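Local coordinates for mercuric reductase (Metallosphaera sedula, PDB 4YWO), which probably catalyses the NADPH-dependent reduction of mercuric ion to elemental mercury, with FAD as cofactor, at residues K40-G45 and D112-Q117; M15-I20 and E136-V141; I202-P207 and V232-N237. One frame throughout, in Å; residues are numbered along the deposited sequence.

Contact 1 of 3, residues K40-G45 and D112-Q117. With FAD (flavin-adenine dinucleotide), chain B.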
loop_
_atom_site.group_PDB
_atom_site.type_symbol
_atom_site.label_atom_id
_atom_site.label_comp_id
_atom_site.label_asym_id
_atom_site.label_seq_id
_atom_site.Cartn_x
_atom_site.Cartn_y
_atom_site.Cartn_z
ATOM N N LYS A 40 15.449 34.827 2.291
ATOM C CA LYS A 40 16.689 34.153 2.081
ATOM C C LYS A 40 17.316 33.844 3.460
ATOM O O LYS A 40 17.876 34.709 4.136
ATOM C CB LYS A 40 17.643 34.983 1.276
ATOM C CG LYS A 40 18.916 34.252 0.950
ATOM C CD LYS A 40 19.911 35.238 0.389
ATOM C CE LYS A 40 21.255 34.603 0.248
ATOM N NZ LYS A 40 22.105 35.546 -0.524
ATOM N N PRO A 41 17.246 32.569 3.880
ATOM C CA PRO A 41 17.783 32.291 5.199
ATOM C C PRO A 41 19.226 32.044 5.223
ATOM O O PRO A 41 19.846 31.726 4.192
ATOM C CB PRO A 41 17.064 30.962 5.592
ATOM C CG PRO A 41 16.749 30.299 4.277
ATOM C CD PRO A 41 16.639 31.406 3.219
ATOM N N VAL A 42 19.828 32.100 6.411
ATOM C CA VAL A 42 21.151 31.623 6.595
ATOM C C VAL A 42 20.950 30.169 7.081
ATOM O O VAL A 42 20.139 29.921 7.962
ATOM C CB VAL A 42 21.904 32.406 7.690
ATOM C CG1 VAL A 42 23.272 31.816 7.849
ATOM C CG2 VAL A 42 21.969 33.879 7.359
ATOM N N LEU A 43 21.663 29.242 6.486
ATOM C CA LEU A 43 21.552 27.797 6.831
ATOM C C LEU A 43 22.906 27.329 7.280
ATOM O O LEU A 43 23.937 27.446 6.521
ATOM C CB LEU A 43 21.091 27.021 5.576
ATOM C CG LEU A 43 21.016 25.492 5.738
ATOM C CD1 LEU A 43 19.986 25.123 6.751
ATOM C CD2 LEU A 43 20.634 24.901 4.389
ATOM N N ILE A 44 22.995 26.893 8.545
ATOM C CA ILE A 44 24.246 26.534 9.104
ATOM C C ILE A 44 24.248 25.085 9.457
ATOM O O ILE A 44 23.371 24.671 10.190
ATOM C CB ILE A 44 24.488 27.348 10.402
ATOM C CG1 ILE A 44 24.348 28.809 10.153
ATOM C CG2 ILE A 44 25.900 27.027 11.002
ATOM C CD1 ILE A 44 24.250 29.769 11.338
ATOM N N GLY A 45 25.200 24.276 9.005
ATOM C CA GLY A 45 25.256 22.929 9.353
ATOM C C GLY A 45 26.656 22.364 9.382
ATOM O O GLY A 45 27.591 22.962 8.823
ATOM N N ASP A 112 17.373 29.977 -2.701
ATOM C CA ASP A 112 18.240 31.089 -2.357
ATOM C C ASP A 112 18.617 30.928 -0.791
ATOM O O ASP A 112 17.750 30.883 0.018
ATOM C CB ASP A 112 17.408 32.373 -2.558
ATOM C CG ASP A 112 18.218 33.620 -2.498
ATOM O OD1 ASP A 112 19.426 33.601 -2.822
ATOM O OD2 ASP A 112 17.627 34.662 -2.122
ATOM N N VAL A 113 19.870 30.939 -0.479
ATOM C CA VAL A 113 20.344 30.565 0.887
ATOM C C VAL A 113 21.770 30.967 1.080
ATOM O O VAL A 113 22.566 30.900 0.172
ATOM C CB VAL A 113 20.180 29.031 1.080
ATOM C CG1 VAL A 113 20.905 28.237 0.016
ATOM C CG2 VAL A 113 20.773 28.556 2.434
ATOM N N GLU A 114 22.134 31.446 2.257
ATOM C CA GLU A 114 23.492 31.630 2.572
ATOM C C GLU A 114 23.900 30.439 3.404
ATOM O O GLU A 114 23.479 30.329 4.555
ATOM C CB GLU A 114 23.636 32.917 3.397
ATOM C CG GLU A 114 24.977 33.150 4.048
ATOM C CD GLU A 114 25.009 34.528 4.701
ATOM O OE1 GLU A 114 24.051 35.298 4.515
ATOM O OE2 GLU A 114 25.967 34.844 5.412
ATOM N N LEU A 115 24.675 29.558 2.816
ATOM C CA LEU A 115 25.094 28.361 3.484
ATOM C C LEU A 115 26.415 28.595 4.253
ATOM O O LEU A 115 27.405 29.042 3.708
ATOM C CB LEU A 115 25.293 27.276 2.474
ATOM C CG LEU A 115 25.760 25.945 2.948
ATOM C CD1 LEU A 115 24.692 25.269 3.761
ATOM C CD2 LEU A 115 26.146 25.106 1.749
ATOM N N ILE A 116 26.462 28.179 5.501
ATOM C CA ILE A 116 27.697 28.150 6.292
ATOM C C ILE A 116 27.956 26.806 6.855
ATOM O O ILE A 116 27.035 26.222 7.437
ATOM C CB ILE A 116 27.589 29.186 7.411
ATOM C CG1 ILE A 116 27.253 30.577 6.876
ATOM C CG2 ILE A 116 28.865 29.127 8.311
ATOM C CD1 ILE A 116 26.960 31.565 7.951
ATOM N N GLN A 117 29.139 26.198 6.632
ATOM C CA GLN A 117 29.439 24.948 7.185
ATOM C C GLN A 117 30.280 25.092 8.437
ATOM O O GLN A 117 31.390 25.640 8.413
ATOM C CB GLN A 117 30.043 23.988 6.129
ATOM C CG GLN A 117 28.948 23.608 5.131
ATOM C CD GLN A 117 29.390 22.719 3.989
ATOM O OE1 GLN A 117 28.992 21.541 3.893
ATOM N NE2 GLN A 117 30.185 23.283 3.087
HETATM P PA FAD B . 19.338 15.611 11.340
HETATM O O1A FAD B . 19.056 15.248 9.902
HETATM O O2A FAD B . 20.385 14.847 12.117
HETATM O O5B FAD B . 19.707 17.176 11.401
HETATM C C5B FAD B . 20.878 17.618 12.086
HETATM C C4B FAD B . 21.875 18.176 11.078
HETATM O O4B FAD B . 22.274 19.492 11.471
HETATM C C3B FAD B . 23.124 17.312 11.003
HETATM O O3B FAD B . 23.294 16.810 9.674
HETATM C C2B FAD B . 24.285 18.214 11.370
HETATM O O2B FAD B . 25.207 18.294 10.279
HETATM C C1B FAD B . 23.690 19.584 11.651
HETATM N N9A FAD B . 23.993 19.985 13.047
HETATM C C8A FAD B . 23.755 19.248 14.147
HETATM N N7A FAD B . 24.149 19.901 15.270
HETATM C C5A FAD B . 24.654 21.089 14.890
HETATM C C6A FAD B . 25.245 22.265 15.571
HETATM N N6A FAD B . 25.379 22.302 16.918
HETATM N N1A FAD B . 25.647 23.301 14.801
HETATM C C2A FAD B . 25.520 23.278 13.461
HETATM N N3A FAD B . 24.993 22.245 12.778
HETATM C C4A FAD B . 24.549 21.140 13.424
HETATM N N1 FAD B . 12.836 7.794 9.797
HETATM C C2 FAD B . 11.811 7.449 8.977
HETATM O O2 FAD B . 10.814 8.200 8.913
HETATM N N3 FAD B . 11.824 6.330 8.230
HETATM C C4 FAD B . 12.853 5.475 8.242
HETATM O O4 FAD B . 12.836 4.442 7.536
HETATM C C4X FAD B . 14.015 5.779 9.112
HETATM N N5 FAD B . 15.093 4.966 9.181
HETATM C C5X FAD B . 16.138 5.272 9.985
HETATM C C6 FAD B . 17.236 4.421 10.040
HETATM C C7 FAD B . 18.315 4.727 10.863
HETATM C C7M FAD B . 19.503 3.804 10.920
HETATM C C8 FAD B . 18.295 5.965 11.687
HETATM C C8M FAD B . 19.464 6.294 12.578
HETATM C C9 FAD B . 17.200 6.818 11.636
HETATM C C9A FAD B . 16.122 6.513 10.812
HETATM N N10 FAD B . 15.007 7.372 10.754
HETATM C C10 FAD B . 13.938 7.024 9.908
HETATM C "C1'" FAD B . 14.962 8.597 11.555
HETATM C "C2'" FAD B . 15.265 9.797 10.666
HETATM O "O2'" FAD B . 16.480 9.564 9.946
HETATM C "C3'" FAD B . 15.400 11.070 11.493
HETATM O "O3'" FAD B . 14.250 11.218 12.332
HETATM C "C4'" FAD B . 15.534 12.293 10.594
HETATM O "O4'" FAD B . 16.781 12.238 9.894
HETATM C "C5'" FAD B . 15.466 13.580 11.409
HETATM O "O5'" FAD B . 16.123 14.628 10.699
HETATM P P FAD B . 16.569 15.974 11.459
HETATM O O1P FAD B . 16.874 17.025 10.417
HETATM O O2P FAD B . 15.560 16.261 12.544
HETATM O O3P FAD B . 17.953 15.542 12.157
#
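The Asp112 carboxylate has the Lys40 methylene chain over one face, with Lys40 CG 3.6 Å from Asp112 CG. Lys40 has its CG anti to the backbone N (chi1 -176°) and runs extended, so it crosses Asp112 at about a right angle. Its NZ stays 4.0 Å from Asp112 OD1, beyond a salt bridge. The Glu114 carboxylate lies beside Val42, with OE1 3.8 Å from Val42 CG2. The adenine of FAD meets the other end of the contact, where Gly45 CA approaches its N3A at 3.5 Å.

Between these ends two parallel strands pair. Glu114 N donates to Pro41 O, Leu43 N to Glu114 O, Ile116 N to Leu43 O (2.8 Å, 171° at the hydrogen) and Gly45 N to Ile116 O. Ile116 CD1 reaches obliquely to Val42 CG1 at 3.7 Å on one face. On the other, Val113 CG2 presses on Leu43 CB at 3.5 Å, while Leu43 and Leu115 lie side by side. Helix 25-36 packs on Pro41 and Val113.

The pairing joins the edge strand of the Rossmann-type FAD sheet to its neighbour, whose end borders the adenine. The chemistry is thus mainly backbone pairing and apolar packing, with the charged groups kept to one end.

Contact 2 of 3, residues M15-I20 and E136-V141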
loop_
_atom_site.group_PDB
_atom_site.type_symbol
_atom_site.label_atom_id
_atom_site.label_comp_id
_atom_site.label_asym_id
_atom_site.label_seq_id
_atom_site.Cartn_x
_atom_site.Cartn_y
_atom_site.Cartn_z
ATOM N N MET A 15 20.121 42.505 11.647
ATOM C CA MET A 15 20.192 41.066 11.825
ATOM C C MET A 15 19.629 40.405 10.541
ATOM O O MET A 15 18.848 41.001 9.824
ATOM C CB MET A 15 19.216 40.666 12.942
ATOM C CG MET A 15 19.541 41.272 14.224
ATOM S SD MET A 15 18.765 40.364 15.529
ATOM C CE MET A 15 19.286 41.345 16.957
ATOM N N HIS A 16 20.064 39.206 10.239
ATOM C CA HIS A 16 19.327 38.377 9.280
ATOM C C HIS A 16 17.855 38.162 9.711
ATOM O O HIS A 16 17.529 38.035 10.882
ATOM C CB HIS A 16 20.028 37.022 9.181
ATOM C CG HIS A 16 21.383 37.107 8.652
ATOM N ND1 HIS A 16 21.662 37.257 7.312
ATOM C CD2 HIS A 16 22.572 37.058 9.282
ATOM C CE1 HIS A 16 22.973 37.292 7.138
ATOM N NE2 HIS A 16 23.547 37.177 8.317
ATOM N N LYS A 17 16.938 37.911 8.769
ATOM C CA LYS A 17 15.600 37.601 9.145
ATOM C C LYS A 17 15.424 36.204 9.776
ATOM O O LYS A 17 14.629 36.040 10.651
ATOM C CB LYS A 17 14.707 37.647 7.890
ATOM C CG LYS A 17 14.565 39.076 7.300
ATOM C CD LYS A 17 13.571 39.009 6.149
ATOM C CE LYS A 17 13.752 40.150 5.196
ATOM N NZ LYS A 17 13.271 41.337 5.934
ATOM N N LEU A 18 16.237 35.267 9.302
ATOM C CA LEU A 18 16.140 33.886 9.753
ATOM C C LEU A 18 17.433 33.137 9.616
ATOM O O LEU A 18 18.092 33.136 8.547
ATOM C CB LEU A 18 15.052 33.138 8.961
ATOM C CG LEU A 18 14.923 31.633 9.237
ATOM C CD1 LEU A 18 14.278 31.510 10.551
ATOM C CD2 LEU A 18 13.971 30.940 8.223
ATOM N N ALA A 19 17.779 32.438 10.696
ATOM C CA ALA A 19 18.872 31.483 10.674
ATOM C C ALA A 19 18.340 30.105 11.056
ATOM O O ALA A 19 17.611 29.968 12.051
ATOM C CB ALA A 19 20.002 31.850 11.633
ATOM N N ILE A 20 18.801 29.105 10.291
ATOM C CA ILE A 20 18.437 27.715 10.509
ATOM C C ILE A 20 19.613 26.927 10.903
ATOM O O ILE A 20 20.636 26.982 10.183
ATOM C CB ILE A 20 17.851 27.087 9.174
ATOM C CG1 ILE A 20 16.643 27.842 8.740
ATOM C CG2 ILE A 20 17.501 25.602 9.372
ATOM C CD1 ILE A 20 16.323 27.693 7.257
ATOM N N GLU A 136 23.826 36.932 13.746
ATOM C CA GLU A 136 22.643 37.418 14.409
ATOM C C GLU A 136 21.398 37.233 13.511
ATOM O O GLU A 136 21.449 37.558 12.330
ATOM C CB GLU A 136 22.694 38.877 14.719
ATOM C CG GLU A 136 23.945 39.311 15.426
ATOM C CD GLU A 136 23.911 40.843 15.703
ATOM O OE1 GLU A 136 22.889 41.262 16.319
ATOM O OE2 GLU A 136 24.839 41.545 15.306
ATOM N N ALA A 137 20.312 36.862 14.124
ATOM C CA ALA A 137 19.070 36.721 13.386
ATOM C C ALA A 137 17.891 37.073 14.250
ATOM O O ALA A 137 17.859 36.852 15.479
ATOM C CB ALA A 137 18.965 35.310 12.815
ATOM N N GLU A 138 16.832 37.588 13.611
ATOM C CA GLU A 138 15.584 37.922 14.253
ATOM C C GLU A 138 14.848 36.688 14.739
ATOM O O GLU A 138 14.181 36.678 15.754
ATOM C CB GLU A 138 14.658 38.681 13.259
ATOM C CG GLU A 138 15.232 40.010 12.755
ATOM C CD GLU A 138 14.356 40.735 11.732
ATOM O OE1 GLU A 138 13.390 40.146 11.235
ATOM O OE2 GLU A 138 14.675 41.896 11.377
ATOM N N LYS A 139 14.993 35.629 13.909
ATOM C CA LYS A 139 14.348 34.401 14.244
ATOM C C LYS A 139 15.328 33.238 13.984
ATOM O O LYS A 139 16.130 33.319 13.062
ATOM C CB LYS A 139 13.117 34.172 13.342
ATOM C CG LYS A 139 11.990 35.198 13.495
ATOM C CD LYS A 139 11.312 34.951 14.793
ATOM C CE LYS A 139 10.355 36.078 15.207
ATOM N NZ LYS A 139 9.567 36.457 14.015
ATOM N N PHE A 140 15.230 32.186 14.772
ATOM C CA PHE A 140 16.000 30.939 14.590
ATOM C C PHE A 140 15.067 29.745 14.518
ATOM O O PHE A 140 14.074 29.616 15.286
ATOM C CB PHE A 140 17.007 30.641 15.707
ATOM C CG PHE A 140 18.189 31.597 15.693
ATOM C CD1 PHE A 140 18.024 32.849 16.244
ATOM C CD2 PHE A 140 19.424 31.229 15.247
ATOM C CE1 PHE A 140 19.099 33.743 16.304
ATOM C CE2 PHE A 140 20.495 32.145 15.324
ATOM C CZ PHE A 140 20.294 33.386 15.774
ATOM N N VAL A 141 15.476 28.765 13.708
ATOM C CA VAL A 141 14.900 27.438 13.806
ATOM C C VAL A 141 15.997 26.449 14.090
ATOM O O VAL A 141 16.991 26.360 13.287
ATOM C CB VAL A 141 14.182 27.070 12.471
ATOM C CG1 VAL A 141 13.741 25.585 12.533
ATOM C CG2 VAL A 141 13.031 28.010 12.170
HETATM O O HOH W 1 12.395 37.651 10.689
#
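Strands 18-20 and 139-141 run parallel, 4.8 Å apart and 19° off alignment, with Ala19 bonding through both its N (to Lys139 O) and its O (from Val141 N at 3.0 Å), and both segments turn a corner just before them, at Lys17 and Glu138.

Ala19, Ala137 and Phe140 pack together. Ala19 CB lies 3.7 Å from Phe140 CD2, approaching the ring obliquely, and 3.8 Å from Ala137 CB. Ala137 CB itself sits over one face of the Phe140 ring, offset toward the rim. Phe122 makes an edge-to-face stack with the same ring. On the other face of the sheet, Leu18 has its CG anti to the backbone N (chi1 175°), which brings CD1 to Val141 CG2 at 4.1 Å. The side-chain NZ of Lys139 bonds to Ala328 O. Met15 is extended and crosses Glu136 at about a right angle, with SD 3.6 Å from Ala137 O. The Glu136 carbonyl oxygen lies at the edge of the His16 ring, near its plane. It also accepts from His16 N, which stands above the carbonyl plane, and the bond is bent, 138° at the hydrogen. Glu138 N donates to His16 O almost along the C=O axis.

This joins the first strand of the FAD-binding sheet to strand 139-142. Ala19 and His16 have their main-chain groups bonded across the segments, beside the apolar Ala19-Ala137-Phe140 cluster. The bond from Lys139 N to Lys17 O is weak, but a water bridges the two exposed corners, donating to both Lys17 O (2.8 Å) and Glu138 OE1.

Contact 3 of 3, residues I202-P207 and V232-N237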
loop_
_atom_site.group_PDB
_atom_site.type_symbol
_atom_site.label_atom_id
_atom_site.label_comp_id
_atom_site.label_asym_id
_atom_site.label_seq_id
_atom_site.Cartn_x
_atom_site.Cartn_y
_atom_site.Cartn_z
ATOM N N ILE A 202 19.577 -10.575 19.906
ATOM C CA ILE A 202 19.053 -9.310 20.423
ATOM C C ILE A 202 18.987 -9.411 21.928
ATOM O O ILE A 202 18.409 -10.369 22.440
ATOM C CB ILE A 202 17.615 -9.045 19.898
ATOM C CG1 ILE A 202 17.689 -8.647 18.417
ATOM C CG2 ILE A 202 16.928 -7.963 20.719
ATOM C CD1 ILE A 202 16.309 -8.636 17.756
ATOM N N LEU A 203 19.554 -8.446 22.627
ATOM C CA LEU A 203 19.530 -8.373 24.088
ATOM C C LEU A 203 18.722 -7.156 24.520
ATOM O O LEU A 203 19.146 -5.983 24.375
ATOM C CB LEU A 203 20.972 -8.229 24.583
ATOM C CG LEU A 203 21.928 -9.301 24.107
ATOM C CD1 LEU A 203 23.416 -8.978 24.542
ATOM C CD2 LEU A 203 21.531 -10.703 24.412
ATOM N N GLN A 204 17.545 -7.446 25.053
ATOM C CA GLN A 204 16.532 -6.441 25.336
ATOM C C GLN A 204 16.270 -6.415 26.847
ATOM O O GLN A 204 15.936 -7.474 27.377
ATOM C CB GLN A 204 15.271 -6.831 24.583
ATOM C CG GLN A 204 14.000 -6.065 24.934
ATOM C CD GLN A 204 13.986 -4.609 24.633
ATOM O OE1 GLN A 204 15.035 -3.918 24.620
ATOM N NE2 GLN A 204 12.778 -4.045 24.474
ATOM N N ARG A 205 16.293 -5.237 27.441
ATOM C CA ARG A 205 16.056 -5.134 28.906
ATOM C C ARG A 205 14.612 -5.357 29.272
ATOM O O ARG A 205 14.298 -6.109 30.195
ATOM C CB ARG A 205 16.554 -3.819 29.426
ATOM C CG ARG A 205 16.465 -3.589 30.945
ATOM C CD ARG A 205 16.808 -2.093 31.104
ATOM N NE ARG A 205 17.237 -1.665 32.430
ATOM C CZ ARG A 205 18.437 -1.905 32.973
ATOM N NH1 ARG A 205 19.376 -2.614 32.331
ATOM N NH2 ARG A 205 18.700 -1.439 34.191
ATOM N N SER A 206 13.695 -4.640 28.617
ATOM C CA SER A 206 12.268 -4.819 28.898
ATOM C C SER A 206 11.916 -6.282 28.609
ATOM O O SER A 206 12.690 -6.931 27.914
ATOM C CB SER A 206 11.473 -3.836 28.034
ATOM O OG SER A 206 11.941 -2.509 28.291
ATOM N N PRO A 207 10.796 -6.844 29.159
ATOM C CA PRO A 207 10.318 -8.191 28.958
ATOM C C PRO A 207 9.816 -8.539 27.570
ATOM O O PRO A 207 9.643 -9.683 27.280
ATOM C CB PRO A 207 9.095 -8.300 29.907
ATOM C CG PRO A 207 9.196 -7.119 30.772
ATOM C CD PRO A 207 9.949 -6.050 30.076
ATOM N N VAL A 232 16.332 -14.098 20.492
ATOM C CA VAL A 232 15.750 -12.972 21.150
ATOM C C VAL A 232 15.855 -13.223 22.610
ATOM O O VAL A 232 15.236 -14.207 23.088
ATOM C CB VAL A 232 14.293 -12.808 20.699
ATOM C CG1 VAL A 232 13.699 -11.673 21.515
ATOM C CG2 VAL A 232 14.247 -12.461 19.211
ATOM N N VAL A 233 16.610 -12.411 23.305
ATOM C CA VAL A 233 16.729 -12.498 24.789
ATOM C C VAL A 233 16.124 -11.281 25.451
ATOM O O VAL A 233 16.593 -10.159 25.280
ATOM C CB VAL A 233 18.209 -12.618 25.187
ATOM C CG1 VAL A 233 18.283 -12.774 26.720
ATOM C CG2 VAL A 233 18.845 -13.770 24.461
ATOM N N THR A 234 14.987 -11.449 26.155
ATOM C CA THR A 234 14.356 -10.345 26.786
ATOM C C THR A 234 14.578 -10.377 28.369
ATOM O O THR A 234 14.977 -11.406 28.850
ATOM C CB THR A 234 12.843 -10.334 26.541
ATOM O OG1 THR A 234 12.313 -11.655 26.713
ATOM C CG2 THR A 234 12.586 -9.914 25.093
ATOM N N GLY A 235 14.202 -9.309 29.026
ATOM C CA GLY A 235 14.427 -9.197 30.486
ATOM C C GLY A 235 15.876 -9.291 30.894
ATOM O O GLY A 235 16.184 -9.777 31.999
ATOM N N VAL A 236 16.783 -8.868 30.037
ATOM C CA VAL A 236 18.221 -8.958 30.333
ATOM C C VAL A 236 18.897 -7.626 30.618
ATOM O O VAL A 236 18.689 -6.578 29.961
ATOM C CB VAL A 236 18.961 -9.790 29.288
ATOM C CG1 VAL A 236 18.753 -9.243 27.877
ATOM C CG2 VAL A 236 20.449 -9.832 29.579
ATOM N N ASN A 237 19.780 -7.658 31.642
ATOM C CA ASN A 237 20.621 -6.506 32.015
ATOM C C ASN A 237 22.019 -6.800 31.696
ATOM O O ASN A 237 22.513 -7.878 32.048
ATOM C CB ASN A 237 20.562 -6.205 33.518
ATOM C CG ASN A 237 19.171 -5.772 33.929
ATOM O OD1 ASN A 237 18.711 -4.683 33.564
ATOM N ND2 ASN A 237 18.456 -6.658 34.606
HETATM O O HOH W 2 10.762 -11.810 29.077
#
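Leu203 and Val233 lie side by side and point the same way, with Leu203 CD2 3.9 Å from Val233 CB. Val236 comes in beside this pair: its CG1, in the crowded position between the backbone N and the carbonyl carbon (chi1 56°), rests 3.4 Å from Gln204 O. Gln204 and Thr234 cross obliquely, CG against CG2. The Gln204 chain bends at chi2, and its NE2 bonds to Val208 O.

Arg205 and Asn237 also cross obliquely. Arg205 is extended from CG to NE, and Asn237 OD1 lies over one face of its guanidinium. The two planes are 83° apart. Asn237 ND2 is bonded to Asp252 OD2.

Thr234 has OG1 in the crowded position. A water bridges it to the end of the other segment: it donates to Pro207 O at 3.0 Å and lies 2.8 Å from Thr234 OG1.

The backbones pair in parallel, Val233 N to Ile202 O and Gln204 N to Val233 O. Further along, Val236 N donates to Gln204 O at 3.1 Å and Gly235 N to Ser206 O at 3.0 Å. Both donors stand above the carbonyl planes. Gly235 has a positive phi (59°), which favours glycine, and its CA makes a CA-H...O contact to Arg205 O.

Strands 199-203 and 231-233 form a beta-alpha-beta unit with helix 215-227. That helix lies on Ile202, Val232 and Thr234, through Met225, Glu226 and Arg222. Strand 247-251 meets Leu203 and Val236, and strand 176-180 lies on the far side of 199-203.

In the fold
From the N terminus, the chain lays down 15-20 and then 40-45. A mostly helical stretch of 66 residues follows before 112-117 returns to close contact 1. The chain then makes a small antiparallel sheet and comes back at 136-141 to close contact 2. Contact 1 therefore lies wholly within the larger loop of contact 2. The two share one parallel sheet, where Ile20 makes backbone hydrogen bonds to Val42 and Ile44, and together they order four of its strands. Contact 3 follows in series, closing a short loop of 24 residues in a second parallel sheet. Its centre is about 44 Å from that of contact 1, on the opposite side of the chain's centre.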